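Local coordinates for protein cytokinin riboside 5'-monophosphate phosphoribohydrolase (Corynebacterium glutamicum, PDB 5ZBL) that is a SLOG-clan protein whose two identical subunits each have a Rossmann-like parallel sheet flanked by helices, at residues F110-G115 / E121-V126; P150-L155 / D167-L172; S24-Q29 / Y142-F147. One frame throughout, in Å; residues are numbered along the deposited sequence.

Contact 1: F110-G115 / E121-V126; sequences FIAMPG and EELFEV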
ATOM      1  N   PHE A 110      14.611  -3.474   3.720  1.00 31.60           N
ATOM      2  CA  PHE A 110      13.744  -2.471   3.113  1.00 32.50           C
ATOM      3  C   PHE A 110      13.833  -1.171   3.898  1.00 32.61           C
ATOM      4  O   PHE A 110      13.798  -1.197   5.136  1.00 34.28           O
ATOM      5  CB  PHE A 110      12.312  -2.962   3.133  1.00 35.58           C
ATOM      6  CG  PHE A 110      12.086  -4.216   2.338  1.00 34.94           C
ATOM      7  CD1 PHE A 110      12.047  -4.174   0.951  1.00 34.84           C
ATOM      8  CD2 PHE A 110      11.900  -5.429   2.970  1.00 37.35           C
ATOM      9  CE1 PHE A 110      11.862  -5.331   0.213  1.00 31.75           C
ATOM     10  CE2 PHE A 110      11.696  -6.606   2.239  1.00 35.50           C
ATOM     11  CZ  PHE A 110      11.704  -6.552   0.871  1.00 35.51           C
ATOM     12  N   ILE A 111      13.960  -0.051   3.179  1.00 31.27           N
ATOM     13  CA  ILE A 111      13.873   1.281   3.746  1.00 29.03           C
ATOM     14  C   ILE A 111      12.799   2.059   2.968  1.00 32.39           C
ATOM     15  O   ILE A 111      12.775   2.072   1.737  1.00 29.84           O
ATOM     16  CB  ILE A 111      15.187   2.023   3.615  1.00 29.90           C
ATOM     17  CG1 ILE A 111      16.301   1.287   4.380  1.00 32.61           C
ATOM     18  CG2 ILE A 111      15.126   3.430   4.209  1.00 29.34           C
ATOM     19  CD1 ILE A 111      17.683   1.869   4.072  1.00 32.18           C
ATOM     20  N   ALA A 112      11.905   2.707   3.711  1.00 32.26           N
ATOM     21  CA  ALA A 112      10.933   3.578   3.117  1.00 35.75           C
ATOM     22  C   ALA A 112      11.326   4.999   3.550  1.00 36.01           C
ATOM     23  O   ALA A 112      11.414   5.294   4.763  1.00 34.55           O
ATOM     24  CB  ALA A 112       9.514   3.201   3.534  1.00 31.36           C
ATOM     25  N   MET A 113      11.633   5.813   2.540  1.00 33.13           N
ATOM     26  CA  MET A 113      11.939   7.209   2.710  1.00 36.79           C
ATOM     27  C   MET A 113      10.661   7.978   2.389  1.00 36.84           C
ATOM     28  O   MET A 113       9.712   7.422   1.863  1.00 32.50           O
ATOM     29  CB  MET A 113      13.050   7.621   1.746  1.00 40.19           C
ATOM     30  CG  MET A 113      14.336   6.788   1.819  1.00 45.92           C
ATOM     31  SD  MET A 113      15.813   7.662   1.205  1.00 45.37           S
ATOM     32  CE  MET A 113      15.237   8.359  -0.332  1.00 49.49           C
ATOM     33  N   PRO A 114      10.653   9.286   2.654  1.00 38.13           N
ATOM     34  CA  PRO A 114       9.502  10.056   2.231  1.00 36.83           C
ATOM     35  C   PRO A 114       9.125   9.815   0.774  1.00 36.84           C
ATOM     36  O   PRO A 114       9.985   9.579  -0.079  1.00 36.50           O
ATOM     37  CB  PRO A 114       9.973  11.492   2.407  1.00 36.41           C
ATOM     38  CG  PRO A 114      10.895  11.387   3.589  1.00 37.24           C
ATOM     39  CD  PRO A 114      11.638  10.116   3.366  1.00 35.70           C
ATOM     40  N   GLY A 115       7.830   9.875   0.515  1.00 36.18           N
ATOM     41  CA  GLY A 115       7.300   9.681  -0.816  1.00 37.24           C
ATOM     42  C   GLY A 115       5.808   9.714  -0.745  1.00 35.73           C
ATOM     43  O   GLY A 115       5.234   9.974   0.303  1.00 36.92           O
ATOM     44  N   GLU A 121       2.248   2.284  -0.665  1.00 33.09           N
ATOM     45  CA  GLU A 121       1.839   0.980  -1.175  1.00 34.76           C
ATOM     46  C   GLU A 121       2.956  -0.085  -1.070  1.00 38.95           C
ATOM     47  O   GLU A 121       2.709  -1.230  -0.651  1.00 38.20           O
ATOM     48  CB  GLU A 121       1.398   1.100  -2.605  1.00 34.74           C
ATOM     49  CG  GLU A 121       0.667  -0.085  -3.163  1.00 37.82           C
ATOM     50  CD  GLU A 121       1.584  -1.196  -3.625  1.00 48.01           C
ATOM     51  OE1 GLU A 121       2.663  -0.878  -4.179  1.00 51.50           O
ATOM     52  OE2 GLU A 121       1.233  -2.406  -3.434  1.00 52.79           O
ATOM     53  N   GLU A 122       4.168   0.262  -1.488  1.00 39.83           N
ATOM     54  CA  GLU A 122       5.260  -0.716  -1.428  1.00 42.05           C
ATOM     55  C   GLU A 122       5.494  -1.127   0.028  1.00 38.20           C
ATOM     56  O   GLU A 122       5.751  -2.281   0.289  1.00 33.82           O
ATOM     57  CB  GLU A 122       6.550  -0.206  -2.092  1.00 44.76           C
ATOM     58  CG  GLU A 122       6.615  -0.451  -3.604  1.00 50.01           C
ATOM     59  CD  GLU A 122       7.335   0.652  -4.403  1.00 60.78           C
ATOM     60  OE1 GLU A 122       7.318   1.841  -3.972  1.00 69.39           O
ATOM     61  OE2 GLU A 122       7.892   0.352  -5.502  1.00 61.12           O
ATOM     62  N   LEU A 123       5.366  -0.187   0.956  1.00 34.99           N
ATOM     63  CA  LEU A 123       5.684  -0.441   2.328  1.00 38.96           C
ATOM     64  C   LEU A 123       4.659  -1.411   2.949  1.00 39.87           C
ATOM     65  O   LEU A 123       5.008  -2.348   3.658  1.00 40.53           O
ATOM     66  CB  LEU A 123       5.742   0.881   3.101  1.00 41.81           C
ATOM     67  CG  LEU A 123       5.934   0.731   4.613  1.00 39.91           C
ATOM     68  CD1 LEU A 123       7.284   0.174   4.870  1.00 37.26           C
ATOM     69  CD2 LEU A 123       5.728   2.046   5.330  1.00 42.71           C
ATOM     70  N   PHE A 124       3.399  -1.167   2.663  1.00 39.05           N
ATOM     71  CA  PHE A 124       2.326  -2.008   3.155  1.00 38.91           C
ATOM     72  C   PHE A 124       2.293  -3.381   2.497  1.00 38.34           C
ATOM     73  O   PHE A 124       1.859  -4.376   3.108  1.00 37.91           O
ATOM     74  CB  PHE A 124       0.990  -1.263   3.038  1.00 42.21           C
ATOM     75  CG  PHE A 124       0.753  -0.316   4.168  1.00 47.33           C
ATOM     76  CD1 PHE A 124       0.518  -0.814   5.439  1.00 53.91           C
ATOM     77  CD2 PHE A 124       0.772   1.046   3.988  1.00 51.73           C
ATOM     78  CE1 PHE A 124       0.300   0.028   6.508  1.00 55.31           C
ATOM     79  CE2 PHE A 124       0.570   1.900   5.055  1.00 50.17           C
ATOM     80  CZ  PHE A 124       0.343   1.386   6.315  1.00 54.01           C
ATOM     81  N   GLU A 125       2.744  -3.420   1.252  1.00 37.53           N
ATOM     82  CA  GLU A 125       2.999  -4.654   0.537  1.00 42.52           C
ATOM     83  C   GLU A 125       4.030  -5.536   1.271  1.00 44.31           C
ATOM     84  O   GLU A 125       3.722  -6.721   1.582  1.00 36.66           O
ATOM     85  CB  GLU A 125       3.400  -4.337  -0.896  1.00 45.11           C
ATOM     86  CG  GLU A 125       3.733  -5.490  -1.828  1.00 49.07           C
ATOM     87  CD  GLU A 125       2.538  -6.243  -2.290  1.00 49.32           C
ATOM     88  OE1 GLU A 125       2.183  -6.171  -3.490  1.00 52.21           O
ATOM     89  OE2 GLU A 125       1.970  -6.922  -1.437  1.00 57.58           O
ATOM     90  N   VAL A 126       5.191  -4.992   1.643  1.00 43.58           N
ATOM     91  CA  VAL A 126       6.149  -5.885   2.309  1.00 51.10           C
ATOM     92  C   VAL A 126       5.612  -6.334   3.673  1.00 53.59           C
ATOM     93  O   VAL A 126       5.847  -7.465   4.062  1.00 60.63           O
ATOM     94  CB  VAL A 126       7.595  -5.360   2.385  1.00 51.83           C
ATOM     95  CG1 VAL A 126       8.055  -4.923   1.010  1.00 54.87           C
ATOM     96  CG2 VAL A 126       7.745  -4.235   3.379  1.00 60.59           C
TER
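V126 lays one methyl, CG1, almost centrally over a face of the F110 ring, 3.9 Å from the ring centroid and only 10° off the ring normal. This is a CH-pi contact in which no single ring atom is favoured: CE1, the nearest, lies 3.9 Å from V126 CG1, and CZ follows at 4.0 Å. The two side chains run antiparallel; the small tilt from the normal puts the methyl over the ring face. On the helix, the torsion of V126 sets CG1 anti to the carbonyl carbon (chi1 -51°), from where it reaches over the ring.

The pairing illustrates how a beta-alpha-beta unit is filled: strand 110-112 turns alternate residues, F110 and A112, toward helix 117-130, which leads on to the neighbouring parallel strand 139-142. One helical turn before V126, L123 supplies the other half of the contact. Its CB does not aim at the strand, but with CG anti to the backbone N (chi1 174°) the side chain brings CD1 within 4.0 Å of A112 CB. L123 and V126 also rest on V139 of strand 139-142, and V126 reaches F16 of strand 12-16. From the same helix E121 and E125 both form salt bridges with K100, while F124 packs on L120 of the second subunit.

Contact 2: P150-L155 / D167-L172; sequences PLLEML and DFFECL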
ATOM      1  N   PRO A 150       2.837  10.523  11.545  1.00 36.81           N
ATOM      2  CA  PRO A 150       1.394  10.329  11.442  1.00 34.50           C
ATOM      3  C   PRO A 150       0.937   8.901  11.046  1.00 36.59           C
ATOM      4  O   PRO A 150      -0.120   8.436  11.477  1.00 34.48           O
ATOM      5  CB  PRO A 150       0.973  11.362  10.381  1.00 36.91           C
ATOM      6  CG  PRO A 150       2.100  12.377  10.327  1.00 35.98           C
ATOM      7  CD  PRO A 150       3.339  11.638  10.710  1.00 34.10           C
ATOM      8  N   LEU A 151       1.711   8.213  10.226  1.00 37.57           N
ATOM      9  CA  LEU A 151       1.415   6.822   9.905  1.00 39.90           C
ATOM     10  C   LEU A 151       1.569   5.938  11.116  1.00 40.67           C
ATOM     11  O   LEU A 151       0.830   4.978  11.272  1.00 45.31           O
ATOM     12  CB  LEU A 151       2.345   6.296   8.823  1.00 43.33           C
ATOM     13  CG  LEU A 151       1.962   4.899   8.347  1.00 46.85           C
ATOM     14  CD1 LEU A 151       0.793   4.922   7.363  1.00 47.48           C
ATOM     15  CD2 LEU A 151       3.196   4.235   7.785  1.00 50.36           C
ATOM     16  N   LEU A 152       2.562   6.222  11.949  1.00 39.56           N
ATOM     17  CA  LEU A 152       2.747   5.437  13.160  1.00 39.85           C
ATOM     18  C   LEU A 152       1.539   5.581  14.089  1.00 39.98           C
ATOM     19  O   LEU A 152       1.091   4.593  14.689  1.00 36.91           O
ATOM     20  CB  LEU A 152       4.027   5.860  13.882  1.00 40.83           C
ATOM     21  CG  LEU A 152       5.357   5.414  13.267  1.00 42.43           C
ATOM     22  CD1 LEU A 152       6.434   5.820  14.254  1.00 47.86           C
ATOM     23  CD2 LEU A 152       5.430   3.928  13.000  1.00 36.93           C
ATOM     24  N   GLU A 153       1.020   6.807  14.191  1.00 36.59           N
ATOM     25  CA  GLU A 153      -0.223   7.046  14.896  1.00 39.16           C
ATOM     26  C   GLU A 153      -1.337   6.175  14.345  1.00 37.06           C
ATOM     27  O   GLU A 153      -2.013   5.478  15.113  1.00 33.48           O
ATOM     28  CB  GLU A 153      -0.629   8.519  14.826  1.00 41.57           C
ATOM     29  CG  GLU A 153      -1.846   8.869  15.679  1.00 46.52           C
ATOM     30  CD  GLU A 153      -1.676   8.500  17.166  1.00 51.11           C
ATOM     31  OE1 GLU A 153      -0.545   8.671  17.707  1.00 51.73           O
ATOM     32  OE2 GLU A 153      -2.673   8.058  17.797  1.00 51.34           O
ATOM     33  N   MET A 154      -1.487   6.191  13.023  1.00 35.10           N
ATOM     34  CA  MET A 154      -2.485   5.382  12.375  1.00 37.00           C
ATOM     35  C   MET A 154      -2.337   3.918  12.769  1.00 34.87           C
ATOM     36  O   MET A 154      -3.339   3.309  13.097  1.00 37.10           O
ATOM     37  CB  MET A 154      -2.462   5.548  10.832  1.00 38.59           C
ATOM     38  CG  MET A 154      -3.566   4.783  10.056  1.00 43.05           C
ATOM     39  SD  MET A 154      -5.312   5.179  10.460  1.00 48.43           S
ATOM     40  CE  MET A 154      -6.174   3.800   9.731  1.00 52.70           C
ATOM     41  N   LEU A 155      -1.112   3.387  12.722  1.00 33.26           N
ATOM     42  CA  LEU A 155      -0.831   2.009  13.030  1.00 37.00           C
ATOM     43  C   LEU A 155      -1.043   1.672  14.488  1.00 37.50           C
ATOM     44  O   LEU A 155      -1.485   0.587  14.809  1.00 33.19           O
ATOM     45  CB  LEU A 155       0.618   1.651  12.691  1.00 39.65           C
ATOM     46  CG  LEU A 155       0.957   1.604  11.211  1.00 42.28           C
ATOM     47  CD1 LEU A 155       2.420   1.183  11.067  1.00 42.91           C
ATOM     48  CD2 LEU A 155       0.047   0.649  10.449  1.00 43.27           C
ATOM     49  N   ASP A 167       2.327  -7.456  18.519  1.00 69.15           N
ATOM     50  CA  ASP A 167       3.569  -8.186  18.234  1.00 72.98           C
ATOM     51  C   ASP A 167       4.240  -7.710  16.948  1.00 68.49           C
ATOM     52  O   ASP A 167       5.448  -7.432  16.924  1.00 60.42           O
ATOM     53  CB  ASP A 167       3.270  -9.695  18.082  1.00 78.07           C
ATOM     54  CG  ASP A 167       4.169 -10.569  18.927  1.00 82.34           C
ATOM     55  OD1 ASP A 167       4.902 -10.040  19.793  1.00 92.45           O
ATOM     56  OD2 ASP A 167       4.115 -11.806  18.734  1.00 77.58           O
ATOM     57  N   PHE A 168       3.442  -7.666  15.879  1.00 67.34           N
ATOM     58  CA  PHE A 168       3.926  -7.374  14.537  1.00 72.45           C
ATOM     59  C   PHE A 168       4.516  -5.974  14.468  1.00 67.61           C
ATOM     60  O   PHE A 168       5.667  -5.815  14.120  1.00 64.84           O
ATOM     61  CB  PHE A 168       2.801  -7.497  13.500  1.00 78.88           C
ATOM     62  CG  PHE A 168       3.237  -7.153  12.114  1.00 81.33           C
ATOM     63  CD1 PHE A 168       4.152  -7.966  11.453  1.00 89.13           C
ATOM     64  CD2 PHE A 168       2.781  -5.998  11.483  1.00 86.89           C
ATOM     65  CE1 PHE A 168       4.588  -7.650  10.176  1.00 89.73           C
ATOM     66  CE2 PHE A 168       3.208  -5.675  10.203  1.00 85.78           C
ATOM     67  CZ  PHE A 168       4.112  -6.504   9.552  1.00 89.01           C
ATOM     68  N   PHE A 169       3.704  -4.991  14.842  1.00 70.68           N
ATOM     69  CA  PHE A 169       4.059  -3.563  14.879  1.00 74.25           C
ATOM     70  C   PHE A 169       5.446  -3.275  15.437  1.00 71.20           C
ATOM     71  O   PHE A 169       6.131  -2.431  14.894  1.00 68.66           O
ATOM     72  CB  PHE A 169       2.986  -2.816  15.728  1.00 82.65           C
ATOM     73  CG  PHE A 169       3.150  -1.302  15.811  1.00 80.88           C
ATOM     74  CD1 PHE A 169       3.490  -0.533  14.699  1.00 80.50           C
ATOM     75  CD2 PHE A 169       2.903  -0.638  17.015  1.00 76.69           C
ATOM     76  CE1 PHE A 169       3.601   0.855  14.799  1.00 81.68           C
ATOM     77  CE2 PHE A 169       3.018   0.742  17.117  1.00 78.73           C
ATOM     78  CZ  PHE A 169       3.360   1.494  16.008  1.00 76.27           C
ATOM     79  N   GLU A 170       5.862  -3.992  16.489  1.00 77.88           N
ATOM     80  CA  GLU A 170       6.968  -3.556  17.380  1.00 82.09           C
ATOM     81  C   GLU A 170       8.415  -3.973  17.007  1.00 77.93           C
ATOM     82  O   GLU A 170       9.355  -3.590  17.690  1.00 77.72           O
ATOM     83  CB  GLU A 170       6.627  -3.977  18.832  1.00 84.35           C
ATOM     84  CG  GLU A 170       7.520  -3.436  19.960  1.00 90.76           C
ATOM     85  CD  GLU A 170       7.901  -1.951  19.852  1.00 87.58           C
ATOM     86  OE1 GLU A 170       6.992  -1.092  19.822  1.00 92.88           O
ATOM     87  OE2 GLU A 170       9.120  -1.641  19.831  1.00 73.65           O
ATOM     88  N   CYS A 171       8.604  -4.724  15.926  1.00 78.00           N
ATOM     89  CA  CYS A 171       9.965  -5.032  15.395  1.00 82.00           C
ATOM     90  C   CYS A 171      10.343  -4.098  14.213  1.00 74.14           C
ATOM     91  O   CYS A 171      11.307  -4.326  13.473  1.00 72.66           O
ATOM     92  CB  CYS A 171      10.022  -6.507  14.988  1.00 88.73           C
ATOM     93  SG  CYS A 171       8.386  -7.149  14.560  1.00 97.33           S
ATOM     94  N   LEU A 172       9.562  -3.032  14.084  1.00 64.07           N
ATOM     95  CA  LEU A 172       9.684  -2.043  13.042  1.00 59.92           C
ATOM     96  C   LEU A 172      10.789  -1.033  13.382  1.00 52.33           C
ATOM     97  O   LEU A 172      10.735  -0.414  14.435  1.00 59.97           O
ATOM     98  CB  LEU A 172       8.332  -1.307  12.937  1.00 54.10           C
ATOM     99  CG  LEU A 172       8.288  -0.130  11.988  1.00 53.74           C
ATOM    100  CD1 LEU A 172       8.684  -0.597  10.594  1.00 53.17           C
ATOM    101  CD2 LEU A 172       6.904   0.488  12.017  1.00 58.74           C
TER
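L155 and F169 make the tightest approach of this apolar cluster, with L155 CB 3.7 Å from F169 CE1. The leucine stands obliquely to the ring, and its CD1 follows CB to the same corner, 3.9 Å from F169 CE1. F169 reaches this position in an extended conformation: CG lies anti to the backbone N (chi1 -177°), and the ring extends from the end of helix 166-169 toward the longer helix 149-160.

L152, one turn before L155, approaches differently. Its CD2 comes to the edge of the F169 ring, near the ring plane, 4.0 Å from F169 CE1, and the two side chains cross at about a right angle. Both leucines share one conformation, CG anti to the carbonyl carbon and beside the backbone N (chi1 -74° in L152 and -70° in L155), yet one meets the phenyl group at its edge and the other obliquely. Similar torsions thus give dissimilar packing once the residues stand at different points on the helix.

The same CD2 of L152 also touches L172 CD2, at 3.9 Å. L172 closes a type I turn that begins at F169; the turn folds the chain back so that phenylalanine and leucine both face helix 149-160.

In sequence the cluster belongs to the helical connection from strand 139-142 to strand 173-175, which are neighbours in the parallel sheet. L141 of strand 139-142 backs L152 and L172, whereas W127 of helix 117-130 packs against L155 and L172 and meets the F168 ring edge-to-face.

Contact 3: S24-Q29 / Y142-F147; sequences SSLYTQ and YDVDGF. With EDO (1,2-ethanediol), chain E.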
ATOM      1  N   SER A  24      10.917  20.723   0.365  1.00 52.76           N
ATOM      2  CA  SER A  24      12.164  21.241   0.952  1.00 47.95           C
ATOM      3  C   SER A  24      13.409  20.438   0.492  1.00 44.90           C
ATOM      4  O   SER A  24      13.325  19.252   0.140  1.00 47.02           O
ATOM      5  CB  SER A  24      12.046  21.244   2.480  1.00 46.67           C
ATOM      6  OG  SER A  24      13.251  20.758   3.084  1.00 52.35           O
ATOM      7  N   SER A  25      14.573  21.061   0.555  1.00 41.03           N
ATOM      8  CA  SER A  25      15.814  20.375   0.179  1.00 43.74           C
ATOM      9  C   SER A  25      16.302  19.378   1.221  1.00 41.68           C
ATOM     10  O   SER A  25      17.281  18.702   0.978  1.00 40.11           O
ATOM     11  CB  SER A  25      16.927  21.400  -0.031  1.00 47.16           C
ATOM     12  OG  SER A  25      17.449  21.767   1.233  1.00 49.40           O
ATOM     13  N   LEU A  26      15.696  19.383   2.411  1.00 40.16           N
ATOM     14  CA  LEU A  26      16.057  18.495   3.490  1.00 39.84           C
ATOM     15  C   LEU A  26      15.961  17.038   3.079  1.00 40.46           C
ATOM     16  O   LEU A  26      16.809  16.222   3.478  1.00 41.48           O
ATOM     17  CB  LEU A  26      15.142  18.724   4.701  1.00 48.43           C
ATOM     18  CG  LEU A  26      15.315  17.784   5.907  1.00 57.30           C
ATOM     19  CD1 LEU A  26      16.760  17.750   6.428  1.00 63.43           C
ATOM     20  CD2 LEU A  26      14.362  18.200   7.007  1.00 62.29           C
ATOM     21  N   TYR A  27      14.939  16.720   2.280  1.00 38.58           N
ATOM     22  CA  TYR A  27      14.641  15.359   1.875  1.00 38.38           C
ATOM     23  C   TYR A  27      15.757  14.813   0.984  1.00 40.15           C
ATOM     24  O   TYR A  27      16.271  13.701   1.221  1.00 37.97           O
ATOM     25  CB  TYR A  27      13.271  15.305   1.168  1.00 39.63           C
ATOM     26  CG  TYR A  27      12.115  15.886   1.975  1.00 39.02           C
ATOM     27  CD1 TYR A  27      11.815  15.409   3.231  1.00 39.41           C
ATOM     28  CD2 TYR A  27      11.326  16.901   1.462  1.00 41.54           C
ATOM     29  CE1 TYR A  27      10.788  15.942   3.970  1.00 38.30           C
ATOM     30  CE2 TYR A  27      10.307  17.444   2.192  1.00 41.76           C
ATOM     31  CZ  TYR A  27      10.046  16.960   3.453  1.00 38.40           C
ATOM     32  OH  TYR A  27       9.016  17.486   4.184  1.00 37.41           O
ATOM     33  N   THR A  28      16.134  15.629  -0.014  1.00 39.90           N
ATOM     34  CA  THR A  28      17.295  15.381  -0.861  1.00 39.53           C
ATOM     35  C   THR A  28      18.565  15.163  -0.063  1.00 42.36           C
ATOM     36  O   THR A  28      19.313  14.198  -0.312  1.00 43.51           O
ATOM     37  CB  THR A  28      17.535  16.525  -1.869  1.00 39.69           C
ATOM     38  OG1 THR A  28      16.474  16.557  -2.828  1.00 34.90           O
ATOM     39  CG2 THR A  28      18.874  16.353  -2.616  1.00 38.99           C
ATOM     40  N   GLN A  29      18.834  16.048   0.885  1.00 41.72           N
ATOM     41  CA  GLN A  29      20.093  15.943   1.629  1.00 42.76           C
ATOM     42  C   GLN A  29      20.064  14.703   2.495  1.00 40.78           C
ATOM     43  O   GLN A  29      21.094  14.038   2.656  1.00 42.37           O
ATOM     44  CB  GLN A  29      20.343  17.173   2.495  1.00 46.88           C
ATOM     45  CG  GLN A  29      20.534  18.494   1.731  1.00 54.20           C
ATOM     46  CD  GLN A  29      20.314  19.720   2.625  1.00 59.96           C
ATOM     47  OE1 GLN A  29      20.514  19.647   3.848  1.00 65.21           O
ATOM     48  NE2 GLN A  29      19.855  20.837   2.028  1.00 54.68           N
ATOM     49  N   TYR A 142      12.668   5.667   7.418  1.00 36.62           N
ATOM     50  CA  TYR A 142      13.639   6.741   7.527  1.00 37.82           C
ATOM     51  C   TYR A 142      12.831   8.008   7.813  1.00 37.55           C
ATOM     52  O   TYR A 142      12.245   8.624   6.894  1.00 34.37           O
ATOM     53  CB  TYR A 142      14.475   6.826   6.234  1.00 39.02           C
ATOM     54  CG  TYR A 142      15.654   7.798   6.193  1.00 39.12           C
ATOM     55  CD1 TYR A 142      16.431   8.062   7.317  1.00 35.09           C
ATOM     56  CD2 TYR A 142      16.001   8.427   4.997  1.00 37.33           C
ATOM     57  CE1 TYR A 142      17.506   8.908   7.244  1.00 37.01           C
ATOM     58  CE2 TYR A 142      17.085   9.272   4.911  1.00 36.02           C
ATOM     59  CZ  TYR A 142      17.836   9.527   6.046  1.00 40.62           C
ATOM     60  OH  TYR A 142      18.944  10.398   6.002  1.00 37.55           O
ATOM     61  N   ASP A 143      12.841   8.409   9.091  1.00 35.11           N
ATOM     62  CA  ASP A 143      11.914   9.413   9.597  1.00 41.33           C
ATOM     63  C   ASP A 143      12.404  10.877   9.431  1.00 41.67           C
ATOM     64  O   ASP A 143      12.487  11.640  10.384  1.00 43.35           O
ATOM     65  CB  ASP A 143      11.592   9.065  11.049  1.00 40.78           C
ATOM     66  CG  ASP A 143      10.322   9.710  11.559  1.00 42.03           C
ATOM     67  OD1 ASP A 143       9.385   9.975  10.760  1.00 38.92           O
ATOM     68  OD2 ASP A 143      10.265   9.902  12.796  1.00 40.08           O
ATOM     69  N   VAL A 144      12.675  11.261   8.198  1.00 37.93           N
ATOM     70  CA  VAL A 144      13.226  12.581   7.903  1.00 38.88           C
ATOM     71  C   VAL A 144      12.187  13.624   8.276  1.00 38.62           C
ATOM     72  O   VAL A 144      11.127  13.633   7.661  1.00 40.10           O
ATOM     73  CB  VAL A 144      13.557  12.770   6.408  1.00 34.37           C
ATOM     74  CG1 VAL A 144      14.027  14.171   6.137  1.00 36.90           C
ATOM     75  CG2 VAL A 144      14.626  11.797   5.974  1.00 36.02           C
ATOM     76  N   ASP A 145      12.497  14.459   9.288  1.00 39.53           N
ATOM     77  CA  ASP A 145      11.631  15.540   9.801  1.00 42.13           C
ATOM     78  C   ASP A 145      10.264  15.038  10.383  1.00 42.47           C
ATOM     79  O   ASP A 145       9.209  15.678  10.251  1.00 39.11           O
ATOM     80  CB  ASP A 145      11.450  16.589   8.712  1.00 43.64           C
ATOM     81  CG  ASP A 145      10.805  17.882   9.227  1.00 53.36           C
ATOM     82  OD1 ASP A 145      11.157  18.342  10.350  1.00 54.85           O
ATOM     83  OD2 ASP A 145       9.945  18.436   8.490  1.00 48.74           O
ATOM     84  N   GLY A 146      10.316  13.879  11.034  1.00 44.10           N
ATOM     85  CA  GLY A 146       9.138  13.201  11.537  1.00 43.90           C
ATOM     86  C   GLY A 146       8.105  12.855  10.465  1.00 45.52           C
ATOM     87  O   GLY A 146       6.924  12.776  10.777  1.00 42.64           O
ATOM     88  N   PHE A 147       8.551  12.625   9.224  1.00 43.88           N
ATOM     89  CA  PHE A 147       7.659  12.246   8.115  1.00 41.40           C
ATOM     90  C   PHE A 147       6.710  11.079   8.415  1.00 38.73           C
ATOM     91  O   PHE A 147       5.536  11.089   8.056  1.00 30.71           O
ATOM     92  CB  PHE A 147       8.488  11.871   6.892  1.00 39.47           C
ATOM     93  CG  PHE A 147       7.667  11.480   5.724  1.00 35.96           C
ATOM     94  CD1 PHE A 147       7.287  10.156   5.548  1.00 37.20           C
ATOM     95  CD2 PHE A 147       7.284  12.417   4.799  1.00 36.36           C
ATOM     96  CE1 PHE A 147       6.493   9.786   4.489  1.00 38.37           C
ATOM     97  CE2 PHE A 147       6.520  12.052   3.713  1.00 36.12           C
ATOM     98  CZ  PHE A 147       6.108  10.751   3.565  1.00 35.11           C
TER
HETATM   99  C1  EDO E 301      13.747   8.809  16.117  1.00 62.01           C
HETATM  100  O1  EDO E 301      14.176   7.648  16.833  1.00 54.10           O
HETATM  101  C2  EDO E 301      12.780   8.400  14.996  1.00 60.28           C
HETATM  102  O2  EDO E 301      11.732   9.366  14.855  1.00 56.52           O
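Y27 and V144 bring the two backbones closest, their CA atoms 6.8 Å apart. On the Y27 side the chain is just entering helix 25-40: S24 is the N-cap, and its OG accepts a nearly straight bond from L26 N (2.9 Å, 161°). On the V144 side the chain leaves strand 139-142 through an inverse gamma turn centred on D143, then curls so that G146 N bonds D143 O and F147 N bonds V144 O; D145 and G146 both have positive phi.

The contact therefore joins the start of a helix to the loop at the C-terminal end of strand 139-142 in a Rossmann-like parallel sheet. V144 is its middle piece. With CG1 anti to the backbone N (chi1 176°), that methyl enters between two helix residues, 3.8 Å from L26 CG and 3.9 Å from Y27 CD1. Its other methyl, CG2, lies over the Y142 ring, offset toward the rim. The L26 and V144 side chains run antiparallel as they pass, and L26 CD2 ends 3.7 Å from D145 CB.

The polar ends of Y27 and D145 turn to the second subunit, whose R161 hydrogen-bonds Y27 OH and forms a salt bridge with D145 OD2. D143 OD2 accepts a 2.6 Å bond from O2 of 1,2-ethanediol, probably from the crystallisation liquor, and is also bonded by Q149 NE2.

From the N terminus, the chain first lays down 24-29, which waits 113 residues for its partner 142-147. Contact 1 opens and closes within this long loop, so it is nested inside contact 3; contact 2 follows both in series, its first segment beginning soon after 142-147. The range of loops is instructive: contact 1 closes a short loop between strand 110-112 and the helix after it, contact 2 a short loop within the connection from 139-142 to 173-175, whereas contact 3 ties an early helix to the later half of the sheet. A112 O and Y142 N probably share a hydrogen bond between neighbouring strands, and F124 packs on L151 and L155, linking contacts 1 and 2. All three also reach the second subunit.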